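PDB 3V7D: cell division control protein 4 from Saccharomyces cerevisiae, which serves as the substrate-recognition subunit of an SCF E3 ubiquitin ligase, binding phosphorylated targets such as the CDK inhibitor SIC1 for ubiquitination and proteasomal degradation. Local coordinates for residues I175-S180 and L209-Y214; I217-T222 and V231-K236. The protein carries 1 engineered substitution. All blocks are in the same frame, centred on the assembly; numbering follows the deposited sequence.

Contact 1 (I175-S180 and L209-Y214); sequences ILVSGS and LDIVEY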
# COMPACT_ATOMS: atom_id res chain seq x y z
N ILE B 175 8.30 -22.85 -2.09
CA ILE B 175 9.74 -22.97 -1.95
C ILE B 175 10.24 -21.91 -0.97
O ILE B 175 9.82 -20.76 -1.03
CB ILE B 175 10.46 -22.76 -3.30
CG1 ILE B 175 9.95 -23.76 -4.35
CG2 ILE B 175 11.97 -22.88 -3.14
CD1 ILE B 175 10.33 -25.20 -4.06
N LEU B 176 11.12 -22.30 -0.05
CA LEU B 176 11.68 -21.34 0.90
C LEU B 176 13.16 -21.58 1.18
O LEU B 176 13.67 -22.69 1.02
CB LEU B 176 10.87 -21.34 2.20
CG LEU B 176 10.97 -22.56 3.12
CD1 LEU B 176 11.81 -22.22 4.34
CD2 LEU B 176 9.59 -23.03 3.54
N VAL B 177 13.84 -20.52 1.60
CA VAL B 177 15.27 -20.58 1.90
C VAL B 177 15.52 -20.23 3.36
O VAL B 177 14.89 -19.31 3.90
CB VAL B 177 16.06 -19.61 1.00
CG1 VAL B 177 17.56 -19.77 1.23
CG2 VAL B 177 15.71 -19.83 -0.46
N SER B 178 16.42 -20.96 4.01
CA SER B 178 16.74 -20.73 5.42
C SER B 178 18.23 -20.53 5.68
O SER B 178 19.07 -21.03 4.94
CB SER B 178 16.22 -21.88 6.28
OG SER B 178 16.83 -23.10 5.92
N GLY B 179 18.55 -19.81 6.75
CA GLY B 179 19.92 -19.64 7.19
C GLY B 179 20.02 -20.01 8.66
O GLY B 179 19.07 -19.79 9.42
N SER B 180 21.15 -20.58 9.07
CA SER B 180 21.26 -21.15 10.40
C SER B 180 22.62 -20.93 11.06
O SER B 180 23.56 -20.46 10.43
CB SER B 180 20.95 -22.65 10.35
OG SER B 180 21.28 -23.29 11.57
N LEU B 209 19.35 -12.90 5.19
CA LEU B 209 19.30 -13.27 3.77
C LEU B 209 18.14 -12.62 3.02
O LEU B 209 17.14 -12.22 3.61
CB LEU B 209 19.26 -14.80 3.60
CG LEU B 209 17.97 -15.59 3.83
CD1 LEU B 209 17.29 -15.86 2.51
CD2 LEU B 209 18.28 -16.90 4.54
N ASP B 210 18.30 -12.50 1.70
CA ASP B 210 17.25 -11.99 0.83
C ASP B 210 17.29 -12.74 -0.50
O ASP B 210 18.29 -13.37 -0.83
CB ASP B 210 17.45 -10.49 0.57
CG ASP B 210 16.16 -9.79 0.15
OD1 ASP B 210 15.16 -10.49 -0.14
OD2 ASP B 210 16.16 -8.55 0.12
N ILE B 211 16.19 -12.68 -1.24
CA ILE B 211 16.13 -13.28 -2.57
C ILE B 211 15.74 -12.23 -3.60
O ILE B 211 14.76 -11.51 -3.43
CB ILE B 211 15.09 -14.42 -2.64
CG1 ILE B 211 15.40 -15.49 -1.60
CG2 ILE B 211 15.06 -15.02 -4.04
CD1 ILE B 211 14.40 -16.62 -1.58
N VAL B 212 16.53 -12.13 -4.67
CA VAL B 212 16.24 -11.15 -5.71
C VAL B 212 16.03 -11.84 -7.05
O VAL B 212 16.50 -12.95 -7.27
CB VAL B 212 17.37 -10.12 -5.85
CG1 VAL B 212 17.58 -9.39 -4.53
CG2 VAL B 212 18.66 -10.79 -6.31
N GLU B 213 15.30 -11.18 -7.95
CA GLU B 213 15.13 -11.68 -9.30
C GLU B 213 15.68 -10.68 -10.30
O GLU B 213 15.23 -9.53 -10.36
CB GLU B 213 13.66 -11.98 -9.61
CG GLU B 213 13.45 -12.64 -10.97
CD GLU B 213 11.99 -12.96 -11.25
OE1 GLU B 213 11.13 -12.61 -10.42
OE2 GLU B 213 11.72 -13.58 -12.30
N TYR B 214 16.66 -11.10 -11.08
CA TYR B 214 17.26 -10.22 -12.08
C TYR B 214 17.29 -10.93 -13.43
O TYR B 214 17.88 -12.01 -13.54
CB TYR B 214 18.66 -9.80 -11.64
CG TYR B 214 19.35 -8.87 -12.62
CD1 TYR B 214 18.83 -7.61 -12.88
CD2 TYR B 214 20.51 -9.26 -13.27
CE1 TYR B 214 19.45 -6.76 -13.77
CE2 TYR B 214 21.13 -8.42 -14.17
CZ TYR B 214 20.60 -7.17 -14.41
OH TYR B 214 21.22 -6.32 -15.31

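Contact 2 (I217-T222 and V231-K236); sequences IKYIVT and VWKLPK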
# COMPACT_ATOMS: atom_id res chain seq x y z
N ILE B 217 15.71 -14.52 -13.32
CA ILE B 217 16.47 -15.54 -12.60
C ILE B 217 16.56 -15.15 -11.12
O ILE B 217 16.99 -14.05 -10.80
CB ILE B 217 17.90 -15.73 -13.16
CG1 ILE B 217 17.86 -16.41 -14.53
CG2 ILE B 217 18.77 -16.51 -12.16
CD1 ILE B 217 18.70 -15.74 -15.57
N LYS B 218 16.15 -16.05 -10.23
CA LYS B 218 16.18 -15.75 -8.80
C LYS B 218 17.53 -16.11 -8.18
O LYS B 218 18.08 -17.18 -8.42
CB LYS B 218 15.03 -16.45 -8.07
CG LYS B 218 13.65 -15.97 -8.49
CD LYS B 218 12.59 -16.37 -7.47
CE LYS B 218 11.21 -15.87 -7.87
NZ LYS B 218 10.25 -15.91 -6.72
N TYR B 219 18.06 -15.18 -7.38
CA TYR B 219 19.32 -15.38 -6.68
C TYR B 219 19.11 -15.30 -5.17
O TYR B 219 18.29 -14.52 -4.69
CB TYR B 219 20.34 -14.32 -7.09
CG TYR B 219 20.71 -14.32 -8.56
CD1 TYR B 219 19.95 -13.62 -9.49
CD2 TYR B 219 21.82 -15.02 -9.02
CE1 TYR B 219 20.28 -13.61 -10.83
CE2 TYR B 219 22.16 -15.03 -10.36
CZ TYR B 219 21.39 -14.32 -11.26
OH TYR B 219 21.71 -14.32 -12.60
N ILE B 220 19.85 -16.11 -4.43
CA ILE B 220 19.87 -16.01 -2.98
C ILE B 220 21.10 -15.24 -2.54
O ILE B 220 22.20 -15.48 -3.03
CB ILE B 220 19.89 -17.39 -2.31
CG1 ILE B 220 18.81 -18.29 -2.90
CG2 ILE B 220 19.74 -17.26 -0.81
CD1 ILE B 220 18.90 -19.73 -2.41
N VAL B 221 20.92 -14.30 -1.62
CA VAL B 221 22.03 -13.54 -1.05
C VAL B 221 22.02 -13.70 0.46
O VAL B 221 21.03 -13.36 1.11
CB VAL B 221 21.92 -12.04 -1.39
CG1 VAL B 221 23.20 -11.31 -1.00
CG2 VAL B 221 21.64 -11.86 -2.87
N THR B 222 23.11 -14.21 1.02
CA THR B 222 23.15 -14.53 2.45
C THR B 222 24.27 -13.81 3.18
O THR B 222 25.44 -13.95 2.83
CB THR B 222 23.29 -16.05 2.69
OG1 THR B 222 24.50 -16.53 2.08
CG2 THR B 222 22.10 -16.79 2.09
N VAL B 231 26.51 -15.33 -2.72
CA VAL B 231 25.43 -15.26 -3.70
C VAL B 231 25.21 -16.63 -4.34
O VAL B 231 26.16 -17.30 -4.74
CB VAL B 231 25.70 -14.18 -4.78
CG1 VAL B 231 24.53 -14.10 -5.75
CG2 VAL B 231 25.95 -12.83 -4.13
N TRP B 232 23.95 -17.06 -4.42
CA TRP B 232 23.61 -18.35 -4.99
C TRP B 232 22.40 -18.23 -5.91
O TRP B 232 21.51 -17.42 -5.67
CB TRP B 232 23.30 -19.39 -3.91
CG TRP B 232 23.93 -19.16 -2.58
CD1 TRP B 232 23.61 -18.20 -1.67
CD2 TRP B 232 24.95 -19.96 -1.97
NE1 TRP B 232 24.40 -18.33 -0.54
CE2 TRP B 232 25.23 -19.41 -0.71
CE3 TRP B 232 25.67 -21.09 -2.39
CZ2 TRP B 232 26.19 -19.94 0.15
CZ3 TRP B 232 26.63 -21.61 -1.54
CH2 TRP B 232 26.88 -21.04 -0.29
N LYS B 233 22.38 -19.05 -6.96
CA LYS B 233 21.19 -19.17 -7.79
C LYS B 233 20.16 -20.05 -7.08
O LYS B 233 20.53 -21.06 -6.48
CB LYS B 233 21.53 -19.76 -9.16
CG LYS B 233 22.35 -18.83 -10.04
CD LYS B 233 22.61 -19.43 -11.41
CE LYS B 233 23.53 -20.63 -11.32
NZ LYS B 233 24.90 -20.25 -10.89
N LEU B 234 18.90 -19.65 -7.13
CA LEU B 234 17.81 -20.46 -6.57
C LEU B 234 17.45 -21.55 -7.57
O LEU B 234 17.06 -21.27 -8.70
CB LEU B 234 16.58 -19.60 -6.28
CG LEU B 234 15.36 -20.32 -5.71
CD1 LEU B 234 15.63 -20.81 -4.29
CD2 LEU B 234 14.12 -19.44 -5.76
N PRO B 235 17.60 -22.82 -7.15
CA PRO B 235 17.32 -23.98 -8.00
C PRO B 235 15.88 -24.01 -8.53
O PRO B 235 14.95 -23.66 -7.81
CB PRO B 235 17.57 -25.17 -7.07
CG PRO B 235 18.55 -24.64 -6.06
CD PRO B 235 18.16 -23.21 -5.85
N LYS B 236 15.72 -24.44 -9.77
CA LYS B 236 14.41 -24.53 -10.41
C LYS B 236 13.67 -25.81 -10.03
O LYS B 236 14.29 -26.77 -9.55
CB LYS B 236 14.55 -24.43 -11.94
CG LYS B 236 15.98 -24.59 -12.46
CD LYS B 236 16.44 -26.05 -12.47
CE LYS B 236 17.89 -26.17 -12.92
NZ LYS B 236 18.81 -25.41 -12.03

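Contact 1 (I175-S180 and L209-Y214)
Two adjacent blades of the WD40 beta-propeller meet where Val177, on the second strand of one blade (WD 2), packs against Leu209 and Ile211, on the innermost strand of the next (WD 3). The strand axes stay 8.3 Å apart, too far for backbone pairing, so the seam is made by apolar side chains meeting each other and the backbone. Beta-branched Val177 presents one methyl to each of two partners: CG2 touches the tip of Ile211, CD1, at 3.6 Å, while CG1 lies 4.1 Å from Leu209 CD1. In Ile211, CD1 is anti to CA (chi2 178°), which extends the isoleucine toward Val177. The other methyl of Leu209, CD2, lies over the backbone, 3.7 Å from Gly179 N and 3.8 Å from Ser178 C. Gly179 has no CB, so the leucine methyl can rest directly on the backbone. Ser178 points the opposite way, into its own blade, where OG bonds to His161 and Trp188, the polar network familiar from WD repeats. Strand 165-170 also borders the seam, with Ala167 and Lys169 against Leu209, and from within WD 3 Ile220 of strand 218-224 reaches Val177.

Contact 2 (I217-T222 and V231-K236)
Ile220 and Trp232 form the hydrogen-bonded pair of an antiparallel beta hairpin, the second and third strands of the WD 3 blade. Among the backbone bonds, Trp232 N gives to Ile220 O at 2.7 Å, and Ile220 N pairs back to Trp232 O, at a distance so short that its exact length is doubtful. Past the end of strand 229-233 the ladder gains one more rung, Leu234 N to Lys218 O at 2.9 Å, almost straight at 174°.

The polar side-chain link is Trp232 NE1 to Thr222 OG1, 3.2 Å long, with the oxygen in the indole plane and the N-H aimed straight at it. Thr222 OG1 sits between its backbone N and carbonyl carbon (chi1 60°), and is also bonded to His202; tryptophan offers a broad apolar surface together with one N-H, directed at the buried hydroxyl.

Apolar contacts differ on the two faces. Beside the indole, Ile220 CB lies 3.9 Å from Trp232 CD1, and Ile220 CD1 meets Leu234 CD1 at the same distance, the two side chains crossing at about a right angle. On the other face Lys233 CG comes within 3.8 Å of Tyr219 CE2, and the lysine NZ bonds to Pro260 O, while Val221 CG1 lies 4.4 Å from Val231 CG2. At the end of the ladder, past the paired residues, Leu234 CD2 lies 3.8 Å from Lys218 CD, the aliphatic part of a lysine running alongside it. Strand 206-213 flanks the hairpin beyond strand 218-224, and strand 262-266 beyond strand 229-233, where Phe262 meets the indole edge-to-face.

Overall arrangement
Both contacts involve the WD 3 blade, with centres about 7 Å apart, but they join different things. Contact 2 holds the blade together from within, through a backbone ladder and a polar tryptophan-threonine link; contact 1 fastens that blade to WD 2 through aliphatic side chains, one of which also packs on the backbone, without a hydrogen bond between the segments. Strands 206-213 and 218-224 are neighbours in one sheet and connect the two directly, Val212 O lying 2.7 Å from Tyr219 N in a probable hydrogen bond. Contact 1 is buried and lies closer to the chain's centre (about 14 Å, centre to centre), whereas contact 2, at about 20 Å, is only partly buried, with two lysines among its touching residues.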